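Local coordinates for poly-beta-1,6-N-acetyl-D-glucosamine export protein (Escherichia coli, PDB 4Y25), which forms the beta-barrel part of a porin that exports the biofilm adhesin poly-beta-1,6-N-acetyl-D-glucosamine, probably in partly deacetylated form, across the outer membrane, at residues A[9-15]-A[31-37]; A[64-70]-A[84-90]; A[96-102]-A[114-119]; A[263-267]-A[293-297]. Residue numbers count along the deposited sequence, not the author numbering.

Contact 1 (A[9-15]-A[31-37])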
loop_
_atom_site.group_PDB
_atom_site.type_symbol
_atom_site.label_atom_id
_atom_site.label_comp_id
_atom_site.label_asym_id
_atom_site.label_seq_id
_atom_site.Cartn_x
_atom_site.Cartn_y
_atom_site.Cartn_z
ATOM N N GLU A 9 14.566 14.154 -4.462
ATOM C CA GLU A 9 13.434 13.884 -3.584
ATOM C C GLU A 9 13.743 12.814 -2.540
ATOM O O GLU A 9 14.222 11.729 -2.868
ATOM C CB GLU A 9 12.216 13.468 -4.415
ATOM C CG GLU A 9 11.020 13.014 -3.596
ATOM C CD GLU A 9 9.790 12.769 -4.451
ATOM O OE1 GLU A 9 9.084 11.766 -4.210
ATOM O OE2 GLU A 9 9.526 13.582 -5.361
ATOM N N LEU A 10 13.469 13.130 -1.279
ATOM C CA LEU A 10 13.584 12.152 -0.204
ATOM C C LEU A 10 12.207 11.680 0.237
ATOM O O LEU A 10 11.359 12.482 0.621
ATOM C CB LEU A 10 14.341 12.732 0.991
ATOM C CG LEU A 10 14.252 11.895 2.274
ATOM C CD1 LEU A 10 14.877 10.515 2.084
ATOM C CD2 LEU A 10 14.886 12.622 3.453
ATOM N N ARG A 11 11.987 10.374 0.178
ATOM C CA ARG A 11 10.744 9.805 0.672
ATOM C C ARG A 11 11.040 8.916 1.872
ATOM O O ARG A 11 11.932 8.067 1.833
ATOM C CB ARG A 11 10.018 9.029 -0.433
ATOM C CG ARG A 11 9.461 7.678 -0.006
ATOM C CD ARG A 11 8.526 7.091 -1.059
ATOM N NE ARG A 11 7.450 8.013 -1.419
ATOM C CZ ARG A 11 7.384 8.683 -2.566
ATOM N NH1 ARG A 11 8.336 8.538 -3.481
ATOM N NH2 ARG A 11 6.364 9.497 -2.799
ATOM N N ILE A 12 10.306 9.144 2.951
ATOM C CA ILE A 12 10.424 8.326 4.147
ATOM C C ILE A 12 9.026 7.982 4.644
ATOM O O ILE A 12 8.179 8.858 4.815
ATOM C CB ILE A 12 11.240 9.037 5.252
ATOM C CG1 ILE A 12 11.106 8.294 6.582
ATOM C CG2 ILE A 12 10.809 10.486 5.403
ATOM C CD1 ILE A 12 11.826 6.968 6.609
ATOM N N ALA A 13 8.778 6.695 4.845
ATOM C CA ALA A 13 7.460 6.230 5.253
ATOM C C ALA A 13 7.594 5.122 6.280
ATOM O O ALA A 13 8.519 4.311 6.212
ATOM C CB ALA A 13 6.664 5.752 4.049
ATOM N N GLY A 14 6.671 5.085 7.232
ATOM C CA GLY A 14 6.763 4.123 8.307
ATOM C C GLY A 14 5.436 3.636 8.839
ATOM O O GLY A 14 4.420 4.326 8.763
ATOM N N SER A 15 5.458 2.428 9.390
ATOM C CA SER A 15 4.270 1.808 9.953
ATOM C C SER A 15 4.618 1.139 11.277
ATOM O O SER A 15 5.624 0.440 11.386
ATOM C CB SER A 15 3.681 0.795 8.969
ATOM O OG SER A 15 2.682 0.004 9.580
ATOM N N ASP A 31 7.701 -1.022 10.772
ATOM C CA ASP A 31 8.088 -0.973 9.366
ATOM C C ASP A 31 8.599 0.414 9.020
ATOM O O ASP A 31 7.910 1.406 9.248
ATOM C CB ASP A 31 6.910 -1.338 8.459
ATOM C CG ASP A 31 6.771 -2.831 8.255
ATOM O OD1 ASP A 31 7.433 -3.595 8.987
ATOM O OD2 ASP A 31 5.998 -3.240 7.364
ATOM N N LEU A 32 9.810 0.486 8.481
ATOM C CA LEU A 32 10.367 1.766 8.064
ATOM C C LEU A 32 11.104 1.646 6.740
ATOM O O LEU A 32 11.986 0.801 6.585
ATOM C CB LEU A 32 11.316 2.319 9.124
ATOM C CG LEU A 32 11.867 3.704 8.781
ATOM C CD1 LEU A 32 10.985 4.802 9.362
ATOM C CD2 LEU A 32 13.297 3.844 9.255
ATOM N N THR A 33 10.739 2.498 5.788
ATOM C CA THR A 33 11.428 2.549 4.507
ATOM C C THR A 33 11.798 3.985 4.149
ATOM O O THR A 33 10.973 4.895 4.229
ATOM C CB THR A 33 10.577 1.926 3.372
ATOM O OG1 THR A 33 11.233 2.133 2.115
ATOM C CG2 THR A 33 9.189 2.546 3.318
ATOM N N THR A 34 13.056 4.184 3.774
ATOM C CA THR A 34 13.529 5.492 3.342
ATOM C C THR A 34 14.155 5.389 1.956
ATOM O O THR A 34 14.970 4.505 1.698
ATOM C CB THR A 34 14.545 6.087 4.335
ATOM O OG1 THR A 34 15.215 7.199 3.725
ATOM C CG2 THR A 34 15.572 5.043 4.748
ATOM N N ILE A 35 13.754 6.287 1.061
ATOM C CA ILE A 35 14.223 6.266 -0.322
ATOM C C ILE A 35 14.560 7.671 -0.811
ATOM O O ILE A 35 13.792 8.609 -0.599
ATOM C CB ILE A 35 13.167 5.649 -1.267
ATOM C CG1 ILE A 35 12.862 4.204 -0.870
ATOM C CG2 ILE A 35 13.642 5.701 -2.712
ATOM C CD1 ILE A 35 11.806 3.549 -1.730
ATOM N N VAL A 36 15.709 7.816 -1.464
ATOM C CA VAL A 36 16.092 9.102 -2.033
ATOM C C VAL A 36 16.207 9.043 -3.557
ATOM O O VAL A 36 16.896 8.187 -4.112
ATOM C CB VAL A 36 17.424 9.608 -1.440
ATOM C CG1 VAL A 36 18.469 8.499 -1.431
ATOM C CG2 VAL A 36 17.920 10.830 -2.204
ATOM N N TYR A 37 15.511 9.955 -4.228
ATOM C CA TYR A 37 15.592 10.073 -5.678
ATOM C C TYR A 37 16.603 11.138 -6.079
ATOM O O TYR A 37 16.707 12.182 -5.433
ATOM C CB TYR A 37 14.222 10.410 -6.270
ATOM C CG TYR A 37 13.214 9.289 -6.191
ATOM C CD1 TYR A 37 12.491 9.060 -5.028
ATOM C CD2 TYR A 37 12.975 8.464 -7.284
ATOM C CE1 TYR A 37 11.565 8.039 -4.951
ATOM C CE2 TYR A 37 12.050 7.440 -7.216
ATOM C CZ TYR A 37 11.347 7.231 -6.048
ATOM O OH TYR A 37 10.422 6.215 -5.972
#

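Contact 2 (A[64-70]-A[84-90])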
loop_
_atom_site.group_PDB
_atom_site.type_symbol
_atom_site.label_atom_id
_atom_site.label_comp_id
_atom_site.label_asym_id
_atom_site.label_seq_id
_atom_site.Cartn_x
_atom_site.Cartn_y
_atom_site.Cartn_z
ATOM N N ILE A 64 15.604 -9.463 12.928
ATOM C CA ILE A 64 15.454 -8.201 12.212
ATOM C C ILE A 64 15.748 -8.350 10.714
ATOM O O ILE A 64 16.739 -8.965 10.319
ATOM C CB ILE A 64 16.372 -7.115 12.825
ATOM C CG1 ILE A 64 16.456 -5.893 11.911
ATOM C CG2 ILE A 64 17.760 -7.675 13.096
ATOM C CD1 ILE A 64 15.135 -5.198 11.716
ATOM N N VAL A 65 14.870 -7.780 9.890
ATOM C CA VAL A 65 15.012 -7.818 8.438
ATOM C C VAL A 65 15.306 -6.437 7.853
ATOM O O VAL A 65 14.545 -5.492 8.068
ATOM C CB VAL A 65 13.741 -8.366 7.772
ATOM C CG1 VAL A 65 14.018 -8.716 6.316
ATOM C CG2 VAL A 65 13.228 -9.580 8.533
ATOM N N ARG A 66 16.405 -6.322 7.108
ATOM C CA ARG A 66 16.769 -5.056 6.472
ATOM C C ARG A 66 16.877 -5.184 4.951
ATOM O O ARG A 66 17.206 -6.250 4.427
ATOM C CB ARG A 66 18.087 -4.520 7.040
ATOM C CG ARG A 66 18.335 -4.872 8.495
ATOM C CD ARG A 66 19.368 -3.954 9.128
ATOM N NE ARG A 66 19.461 -4.169 10.570
ATOM C CZ ARG A 66 19.456 -3.197 11.478
ATOM N NH1 ARG A 66 19.359 -1.929 11.099
ATOM N NH2 ARG A 66 19.545 -3.495 12.767
ATOM N N ASP A 67 16.589 -4.090 4.249
ATOM C CA ASP A 67 16.693 -4.049 2.791
ATOM C C ASP A 67 17.606 -2.928 2.323
ATOM O O ASP A 67 17.484 -1.790 2.772
ATOM C CB ASP A 67 15.319 -3.862 2.139
ATOM C CG ASP A 67 14.427 -5.070 2.288
ATOM O OD1 ASP A 67 14.452 -5.698 3.363
ATOM O OD2 ASP A 67 13.695 -5.390 1.330
ATOM N N TRP A 68 18.516 -3.254 1.414
ATOM C CA TRP A 68 19.252 -2.234 0.682
ATOM C C TRP A 68 18.859 -2.326 -0.782
ATOM O O TRP A 68 18.977 -3.384 -1.395
ATOM C CB TRP A 68 20.759 -2.402 0.860
ATOM C CG TRP A 68 21.214 -2.079 2.244
ATOM C CD1 TRP A 68 21.515 -0.844 2.741
ATOM C CD2 TRP A 68 21.407 -3.002 3.319
ATOM N NE1 TRP A 68 21.890 -0.943 4.059
ATOM C CE2 TRP A 68 21.832 -2.258 4.438
ATOM C CE3 TRP A 68 21.264 -4.388 3.445
ATOM C CZ2 TRP A 68 22.115 -2.852 5.666
ATOM C CZ3 TRP A 68 21.546 -4.974 4.663
ATOM C CH2 TRP A 68 21.967 -4.208 5.757
ATOM N N LEU A 69 18.374 -1.222 -1.337
ATOM C CA LEU A 69 17.842 -1.245 -2.690
ATOM C C LEU A 69 18.346 -0.097 -3.553
ATOM O O LEU A 69 18.764 0.949 -3.051
ATOM C CB LEU A 69 16.311 -1.234 -2.650
ATOM C CG LEU A 69 15.628 -0.227 -1.725
ATOM C CD1 LEU A 69 15.195 1.010 -2.496
ATOM C CD2 LEU A 69 14.442 -0.870 -1.022
ATOM N N ALA A 70 18.303 -0.318 -4.861
ATOM C CA ALA A 70 18.686 0.682 -5.842
ATOM C C ALA A 70 17.976 0.379 -7.153
ATOM O O ALA A 70 17.781 -0.783 -7.506
ATOM C CB ALA A 70 20.194 0.704 -6.034
ATOM N N GLU A 84 14.007 -2.053 -10.175
ATOM C CA GLU A 84 14.644 -1.945 -8.870
ATOM C C GLU A 84 15.195 -3.283 -8.405
ATOM O O GLU A 84 14.493 -4.288 -8.438
ATOM C CB GLU A 84 13.645 -1.410 -7.839
ATOM C CG GLU A 84 14.095 -1.563 -6.391
ATOM C CD GLU A 84 12.953 -1.403 -5.405
ATOM O OE1 GLU A 84 11.803 -1.725 -5.770
ATOM O OE2 GLU A 84 13.206 -0.959 -4.265
ATOM N N TYR A 85 16.451 -3.293 -7.973
ATOM C CA TYR A 85 17.032 -4.486 -7.367
ATOM C C TYR A 85 17.373 -4.194 -5.908
ATOM O O TYR A 85 17.820 -3.099 -5.570
ATOM C CB TYR A 85 18.274 -4.947 -8.139
ATOM C CG TYR A 85 18.676 -6.388 -7.880
ATOM C CD1 TYR A 85 18.608 -7.332 -8.895
ATOM C CD2 TYR A 85 19.151 -6.799 -6.639
ATOM C CE1 TYR A 85 18.971 -8.643 -8.677
ATOM C CE2 TYR A 85 19.516 -8.113 -6.410
ATOM C CZ TYR A 85 19.425 -9.028 -7.438
ATOM O OH TYR A 85 19.790 -10.336 -7.242
ATOM N N ALA A 86 17.147 -5.178 -5.045
ATOM C CA ALA A 86 17.434 -5.033 -3.625
ATOM C C ALA A 86 18.156 -6.254 -3.066
ATOM O O ALA A 86 18.115 -7.335 -3.651
ATOM C CB ALA A 86 16.148 -4.788 -2.854
ATOM N N GLU A 87 18.819 -6.070 -1.930
ATOM C CA GLU A 87 19.414 -7.181 -1.198
ATOM C C GLU A 87 18.773 -7.270 0.183
ATOM O O GLU A 87 18.722 -6.281 0.914
ATOM C CB GLU A 87 20.930 -7.012 -1.080
ATOM C CG GLU A 87 21.702 -8.322 -1.086
ATOM C CD GLU A 87 21.311 -9.223 -2.244
ATOM O OE1 GLU A 87 21.363 -8.763 -3.406
ATOM O OE2 GLU A 87 20.951 -10.393 -1.993
ATOM N N ARG A 88 18.273 -8.451 0.531
ATOM C CA ARG A 88 17.601 -8.645 1.810
ATOM C C ARG A 88 18.404 -9.568 2.717
ATOM O O ARG A 88 18.857 -10.633 2.297
ATOM C CB ARG A 88 16.191 -9.203 1.596
ATOM C CG ARG A 88 15.295 -9.098 2.821
ATOM C CD ARG A 88 13.913 -8.564 2.465
ATOM N NE ARG A 88 13.007 -9.595 1.972
ATOM C CZ ARG A 88 11.744 -9.367 1.620
ATOM N NH1 ARG A 88 11.240 -8.142 1.698
ATOM N NH2 ARG A 88 10.986 -10.363 1.182
ATOM N N VAL A 89 18.581 -9.147 3.964
ATOM C CA VAL A 89 19.376 -9.905 4.917
ATOM C C VAL A 89 18.528 -10.363 6.088
ATOM O O VAL A 89 17.667 -9.627 6.576
ATOM C CB VAL A 89 20.562 -9.078 5.450
ATOM C CG1 VAL A 89 21.526 -9.961 6.235
ATOM C CG2 VAL A 89 21.283 -8.407 4.301
ATOM N N PHE A 90 18.768 -11.591 6.528
ATOM C CA PHE A 90 18.153 -12.079 7.744
ATOM C C PHE A 90 18.941 -13.204 8.413
ATOM O O PHE A 90 19.104 -14.275 7.830
ATOM C CB PHE A 90 16.741 -12.579 7.482
ATOM C CG PHE A 90 16.121 -13.143 8.697
ATOM C CD1 PHE A 90 15.508 -12.310 9.609
ATOM C CD2 PHE A 90 16.247 -14.491 8.992
ATOM C CE1 PHE A 90 14.976 -12.814 10.764
ATOM C CE2 PHE A 90 15.729 -14.999 10.148
ATOM C CZ PHE A 90 15.093 -14.157 11.042
#

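Contact 3 (A[96-102]-A[114-119])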
loop_
_atom_site.group_PDB
_atom_site.type_symbol
_atom_site.label_atom_id
_atom_site.label_comp_id
_atom_site.label_asym_id
_atom_site.label_seq_id
_atom_site.Cartn_x
_atom_site.Cartn_y
_atom_site.Cartn_z
ATOM N N PRO A 96 18.510 -12.428 -2.724
ATOM C CA PRO A 96 18.334 -11.392 -3.746
ATOM C C PRO A 96 16.885 -10.964 -3.972
ATOM O O PRO A 96 15.961 -11.723 -3.687
ATOM C CB PRO A 96 18.888 -12.063 -4.998
ATOM C CG PRO A 96 18.604 -13.495 -4.794
ATOM C CD PRO A 96 18.814 -13.738 -3.327
ATOM N N GLY A 97 16.703 -9.757 -4.498
ATOM C CA GLY A 97 15.377 -9.229 -4.752
ATOM C C GLY A 97 15.324 -8.172 -5.844
ATOM O O GLY A 97 16.221 -7.342 -5.959
ATOM N N ALA A 98 14.260 -8.196 -6.642
ATOM C CA ALA A 98 14.102 -7.244 -7.736
ATOM C C ALA A 98 12.638 -6.881 -7.988
ATOM O O ALA A 98 11.736 -7.686 -7.756
ATOM C CB ALA A 98 14.726 -7.798 -9.008
ATOM N N ARG A 99 12.406 -5.667 -8.474
ATOM C CA ARG A 99 11.052 -5.236 -8.799
ATOM C C ARG A 99 10.979 -4.535 -10.154
ATOM O O ARG A 99 11.824 -3.703 -10.485
ATOM C CB ARG A 99 10.507 -4.317 -7.706
ATOM C CG ARG A 99 9.100 -3.811 -7.975
ATOM C CD ARG A 99 8.538 -3.068 -6.775
ATOM N NE ARG A 99 9.345 -1.901 -6.435
ATOM C CZ ARG A 99 9.258 -0.730 -7.055
ATOM N NH1 ARG A 99 8.401 -0.565 -8.053
ATOM N NH2 ARG A 99 10.032 0.280 -6.679
ATOM N N LEU A 100 9.969 -4.892 -10.937
ATOM C CA LEU A 100 9.697 -4.222 -12.202
ATOM C C LEU A 100 8.236 -3.804 -12.243
ATOM O O LEU A 100 7.343 -4.624 -12.032
ATOM C CB LEU A 100 10.027 -5.129 -13.387
ATOM C CG LEU A 100 9.703 -4.537 -14.760
ATOM C CD1 LEU A 100 10.528 -3.283 -15.019
ATOM C CD2 LEU A 100 9.921 -5.566 -15.862
ATOM N N SER A 101 7.990 -2.526 -12.507
ATOM C CA SER A 101 6.628 -2.011 -12.487
ATOM C C SER A 101 6.448 -0.822 -13.416
ATOM O O SER A 101 7.416 -0.153 -13.789
ATOM C CB SER A 101 6.232 -1.616 -11.064
ATOM O OG SER A 101 7.150 -0.683 -10.523
ATOM N N GLY A 102 5.197 -0.564 -13.782
ATOM C CA GLY A 102 4.875 0.567 -14.626
ATOM C C GLY A 102 3.392 0.716 -14.889
ATOM O O GLY A 102 2.614 -0.215 -14.676
ATOM N N SER A 114 1.180 -2.606 -14.409
ATOM C CA SER A 114 1.781 -3.927 -14.273
ATOM C C SER A 114 2.861 -3.889 -13.198
ATOM O O SER A 114 3.438 -2.832 -12.934
ATOM C CB SER A 114 2.365 -4.388 -15.614
ATOM O OG SER A 114 2.750 -5.751 -15.574
ATOM N N GLN A 115 3.139 -5.031 -12.574
ATOM C CA GLN A 115 4.139 -5.065 -11.512
ATOM C C GLN A 115 4.671 -6.469 -11.222
ATOM O O GLN A 115 3.924 -7.363 -10.820
ATOM C CB GLN A 115 3.558 -4.453 -10.234
ATOM C CG GLN A 115 4.581 -4.184 -9.147
ATOM C CD GLN A 115 4.267 -2.927 -8.357
ATOM O OE1 GLN A 115 3.224 -2.301 -8.550
ATOM N NE2 GLN A 115 5.171 -2.550 -7.463
ATOM N N LEU A 116 5.974 -6.644 -11.433
ATOM C CA LEU A 116 6.677 -7.884 -11.107
ATOM C C LEU A 116 7.582 -7.708 -9.901
ATOM O O LEU A 116 8.287 -6.705 -9.795
ATOM C CB LEU A 116 7.525 -8.354 -12.280
ATOM C CG LEU A 116 6.820 -8.883 -13.511
ATOM C CD1 LEU A 116 7.884 -9.252 -14.511
ATOM C CD2 LEU A 116 5.981 -10.078 -13.118
ATOM N N GLU A 117 7.580 -8.683 -8.996
ATOM C CA GLU A 117 8.426 -8.587 -7.812
ATOM C C GLU A 117 9.087 -9.903 -7.398
ATOM O O GLU A 117 8.488 -10.978 -7.466
ATOM C CB GLU A 117 7.625 -8.030 -6.619
ATOM C CG GLU A 117 6.408 -7.183 -6.986
ATOM C CD GLU A 117 5.999 -6.215 -5.887
ATOM O OE1 GLU A 117 6.482 -6.363 -4.744
ATOM O OE2 GLU A 117 5.198 -5.300 -6.172
ATOM N N ARG A 118 10.347 -9.785 -6.996
ATOM C CA ARG A 118 11.036 -10.786 -6.193
ATOM C C ARG A 118 11.903 -10.006 -5.200
ATOM O O ARG A 118 12.520 -9.022 -5.579
ATOM C CB ARG A 118 11.875 -11.737 -7.063
ATOM C CG ARG A 118 13.225 -11.177 -7.511
ATOM C CD ARG A 118 14.200 -12.249 -7.984
ATOM N NE ARG A 118 15.142 -11.717 -8.968
ATOM C CZ ARG A 118 16.237 -12.346 -9.378
ATOM N NH1 ARG A 118 16.544 -13.540 -8.889
ATOM N NH2 ARG A 118 17.033 -11.779 -10.276
ATOM N N LEU A 119 11.858 -10.342 -3.914
ATOM C CA LEU A 119 10.794 -11.139 -3.332
ATOM C C LEU A 119 9.577 -10.236 -3.170
ATOM O O LEU A 119 9.711 -9.012 -3.123
ATOM C CB LEU A 119 11.213 -11.722 -1.979
ATOM C CG LEU A 119 12.600 -12.349 -1.824
ATOM C CD1 LEU A 119 13.649 -11.300 -1.476
ATOM C CD2 LEU A 119 12.565 -13.428 -0.759
#

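Contact 4 (A[263-267]-A[293-297])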
loop_
_atom_site.group_PDB
_atom_site.type_symbol
_atom_site.label_atom_id
_atom_site.label_comp_id
_atom_site.label_asym_id
_atom_site.label_seq_id
_atom_site.Cartn_x
_atom_site.Cartn_y
_atom_site.Cartn_z
ATOM N N ASN A 263 5.049 24.717 0.457
ATOM C CA ASN A 263 5.868 25.255 -0.633
ATOM C C ASN A 263 6.249 24.236 -1.703
ATOM O O ASN A 263 7.259 24.408 -2.387
ATOM C CB ASN A 263 7.143 25.887 -0.070
ATOM C CG ASN A 263 6.863 27.110 0.780
ATOM O OD1 ASN A 263 5.845 27.779 0.608
ATOM N ND2 ASN A 263 7.772 27.410 1.700
ATOM N N ASP A 264 5.443 23.186 -1.842
ATOM C CA ASP A 264 5.702 22.107 -2.796
ATOM C C ASP A 264 7.070 21.463 -2.561
ATOM O O ASP A 264 7.646 20.852 -3.459
ATOM C CB ASP A 264 5.597 22.623 -4.234
ATOM C CG ASP A 264 4.411 23.549 -4.436
ATOM O OD1 ASP A 264 3.410 23.404 -3.704
ATOM O OD2 ASP A 264 4.480 24.421 -5.328
ATOM N N VAL A 265 7.570 21.596 -1.338
ATOM C CA VAL A 265 8.884 21.094 -0.957
ATOM C C VAL A 265 8.745 20.181 0.264
ATOM O O VAL A 265 9.549 19.271 0.479
ATOM C CB VAL A 265 9.853 22.261 -0.662
ATOM C CG1 VAL A 265 11.165 21.763 -0.080
ATOM C CG2 VAL A 265 10.103 23.061 -1.927
ATOM N N ILE A 266 7.700 20.423 1.049
ATOM C CA ILE A 266 7.396 19.590 2.205
ATOM C C ILE A 266 6.025 18.943 2.069
ATOM O O ILE A 266 5.025 19.634 1.876
ATOM C CB ILE A 266 7.412 20.400 3.515
ATOM C CG1 ILE A 266 8.735 21.151 3.683
ATOM C CG2 ILE A 266 7.146 19.486 4.703
ATOM C CD1 ILE A 266 9.926 20.254 3.884
ATOM N N ASP A 267 5.977 17.617 2.165
ATOM C CA ASP A 267 4.704 16.922 2.312
ATOM C C ASP A 267 4.802 15.869 3.407
ATOM O O ASP A 267 5.681 15.006 3.379
ATOM C CB ASP A 267 4.260 16.271 1.002
ATOM C CG ASP A 267 2.918 15.571 1.133
ATOM O OD1 ASP A 267 2.897 14.376 1.505
ATOM O OD2 ASP A 267 1.883 16.221 0.877
ATOM N N MET A 293 6.643 11.003 4.656
ATOM C CA MET A 293 7.159 12.343 4.427
ATOM C C MET A 293 7.924 12.394 3.119
ATOM O O MET A 293 8.691 11.486 2.801
ATOM C CB MET A 293 8.061 12.790 5.578
ATOM C CG MET A 293 7.330 13.100 6.872
ATOM S SD MET A 293 8.456 13.631 8.178
ATOM C CE MET A 293 9.400 12.132 8.439
ATOM N N THR A 294 7.700 13.454 2.353
ATOM C CA THR A 294 8.460 13.669 1.133
ATOM C C THR A 294 9.091 15.052 1.164
ATOM O O THR A 294 8.410 16.051 1.405
ATOM C CB THR A 294 7.587 13.521 -0.134
ATOM O OG1 THR A 294 6.729 14.660 -0.268
ATOM C CG2 THR A 294 6.744 12.253 -0.064
ATOM N N PHE A 295 10.398 15.103 0.935
ATOM C CA PHE A 295 11.117 16.367 0.894
ATOM C C PHE A 295 11.814 16.531 -0.446
ATOM O O PHE A 295 12.109 15.547 -1.123
ATOM C CB PHE A 295 12.134 16.447 2.031
ATOM C CG PHE A 295 11.574 16.072 3.368
ATOM C CD1 PHE A 295 10.648 16.884 3.997
ATOM C CD2 PHE A 295 11.975 14.907 3.999
ATOM C CE1 PHE A 295 10.129 16.543 5.229
ATOM C CE2 PHE A 295 11.459 14.558 5.232
ATOM C CZ PHE A 295 10.534 15.378 5.848
ATOM N N ARG A 296 12.064 17.776 -0.831
ATOM C CA ARG A 296 12.784 18.067 -2.063
ATOM C C ARG A 296 13.914 19.037 -1.762
ATOM O O ARG A 296 13.726 19.999 -1.023
ATOM C CB ARG A 296 11.837 18.628 -3.122
ATOM C CG ARG A 296 10.590 17.780 -3.315
ATOM C CD ARG A 296 9.745 18.257 -4.477
ATOM N NE ARG A 296 10.423 18.082 -5.759
ATOM C CZ ARG A 296 10.448 16.939 -6.439
ATOM N NH1 ARG A 296 9.842 15.865 -5.955
ATOM N NH2 ARG A 296 11.083 16.868 -7.601
ATOM N N PHE A 297 15.088 18.787 -2.332
ATOM C CA PHE A 297 16.290 19.464 -1.866
ATOM C C PHE A 297 17.447 19.463 -2.858
ATOM O O PHE A 297 17.261 19.379 -4.071
ATOM C CB PHE A 297 16.762 18.817 -0.560
ATOM C CG PHE A 297 17.213 17.391 -0.726
ATOM C CD1 PHE A 297 16.288 16.366 -0.817
ATOM C CD2 PHE A 297 18.562 17.076 -0.794
ATOM C CE1 PHE A 297 16.701 15.058 -0.980
ATOM C CE2 PHE A 297 18.981 15.777 -0.962
ATOM C CZ PHE A 297 18.051 14.764 -1.051
#

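Contact 1 (A[9-15]-A[31-37])
Eight backbone hydrogen bonds join residues 9-15 to residues 31-37 in a regular antiparallel ladder. Each hydrogen-bonded pair contributes two: Glu9 N to Tyr37 O (3.1 Å) and Tyr37 N to Glu9 O (2.6 Å), then Arg11 with Ile35, Ala13 with Thr33 and Ser15 with Asp31. Between them lie the non-hydrogen-bonded pairs, where CA-H...O contacts such as Val36 CA to Glu9 O (3.3 Å) and Gly14 CA to Asp31 O (3.1 Å) fill in.

This is the first hairpin of the sixteen-stranded outer-membrane barrel, and its side chains alternate as such a wall requires. Apolar contacts belong to the face of Leu10, Ile12, Leu32 and Val36, consistent with a lipid-facing surface: Ile12 CD1 meets Leu32 CD1 at 3.6 Å. Gly14 suits its place opposite Leu32 because a CB there would crowd Leu32 CD1.

Polar and charged groups dominate the other face, which lines the lumen. Glu9 OE1 forms a salt bridge with Arg11 NH1 at 3.4 Å, and its second oxygen pairs with Arg296 of the last strand. Arg11 NH1 also approaches Tyr37 CE1 (3.6 Å), whose ring meets Phe48 of the next strand.

Contact 2 (A[64-70]-A[84-90])
This contact is an antiparallel pairing within the hairpin of strands 64-76 and 79-89, part of the wall of the outer-membrane barrel. The two segments run at 159° to one another, an appreciable twist. Five backbone hydrogen bonds hold them. Ala70 with Tyr85 and Trp68 with Glu87 each make a reciprocal pair, the shortest being Glu87 N to Trp68 O at 2.7 Å, whereas Arg66 and Val89 share the single bond Val89 N to Arg66 O (3.2 Å).

Alternation sorts the side chains. On the outer face the edge of the Trp68 ring meets Val89, CZ3 to CG2 3.5 Å; a large indole and a beta-branched valine, a good strand former, make an apolar patch on the surface, with Arg66 and Glu87 nearby on the same face. On the inner face a charged pair and an apolar pair follow each other. Asp67 OD2 and Arg88 NH1 form a long salt bridge of 3.7 Å, opposite charges suiting facing positions of a non-hydrogen-bonded pair, where each partly offsets the other, and the small Ala86 lets Leu69 pack close, CB to CB 3.6 Å. Beyond the ladder, Val65 CG2 reaches Phe90 CD1 at 3.7 Å.

Strand 45-55 flanks the pair through bonds such as Leu69 with Gly50, and strand 94-105 lies on the other side, where Glu84 forms a salt bridge with Arg99; Arg88 meets Leu119, His121 and Met128.

Contact 3 (A[96-102]-A[114-119])
Arg99 lays its aliphatic part beside the amide of Gln115, CD to NE2 3.5 Å, while Ser101 CB approaches Gln115 CD at 3.6 Å. The guanidinium forms salt bridges with Glu82 and Glu84 of the preceding strand. Long polar side chains suit this lumen-facing side of the sheet, which Glu117 shares.

The segments are two adjacent barrel strands, antiparallel at 178°, in the hairpin of 94-105 and 110-118. Three reciprocal hydrogen-bonded pairs join them: Gly102 with Ser114, Leu100 with Leu116 (Leu116 N to Leu100 O 2.5 Å), and Ala98 with Arg118. On the outer face Leu100 and Leu116, CB to CB 4.2 Å, form an apolar surface patch of the kind expected against lipid.

At the Arg118 end one bond, Ala98 N to Arg118 O, is very short at 2.2 Å. Here strand 110-118 gives way to a loop through a cis peptide before Leu119, and Gly97 fits because a CB would crowd Arg118 O. Leu119 CD1 turns back to within 3.2 Å of Pro96 O.

Contact 4 (A[263-267]-A[293-297])
A classic beta bulge marks the start of this contact: Val265 and Ile266 both face Trp262 on the preceding strand. The tight turn before it has Asn263 and Asp264 in left-handed helical conformation, which these two residue types tolerate better than most non-glycine residues. From the bulge onward, the chain pairs antiparallel with residues 293-297. Asp267 and Thr294 exchange two hydrogen bonds, Thr294 N to Asp267 O at 2.7 Å and Asp267 N to Thr294 O at 3.0 Å; Arg296 N to Val265 O is a weak third at 3.2 Å.

These are the last two strands of the barrel, and the hairpin's faces differ. Outward, Ile266 CD1 touches the edge of the Phe295 ring at CD1 (3.4 Å), apolar groups suited to a membrane-facing surface. On the opposite, polar face, Asp267 CB lies 3.2 Å from Thr294 OG1. Asp267 forms a salt bridge with Arg259, and Arg296, its CD 3.5 Å from Asp264 O, one with Glu9 of the first strand.

From the N terminus, contacts 1 to 4 come in series; none nests within or crosses another, and each closes its own hairpin between sequence-adjacent strands, as an up-and-down barrel demands. Contact 1 closes over residues 16-30, contact 2 over 71-83, contact 3 over 103-113 and contact 4 over 268-292. The inner face of contact 1 touches contact 2 where Ile35 CG1 meets Leu69 CD1 (4.3 Å). Contacts 2 and 3 abut, strands 79-89 and 94-105 being neighbours, with a probable hydrogen bond from Ala86 N to Gly97 O (2.5 Å). Strand 283-297 of contact 4 borders strand 8-20, so contacts 1 and 4 meet at the closing seam, through a probable hydrogen bond between Met293 N and Ile12 O (2.6 Å).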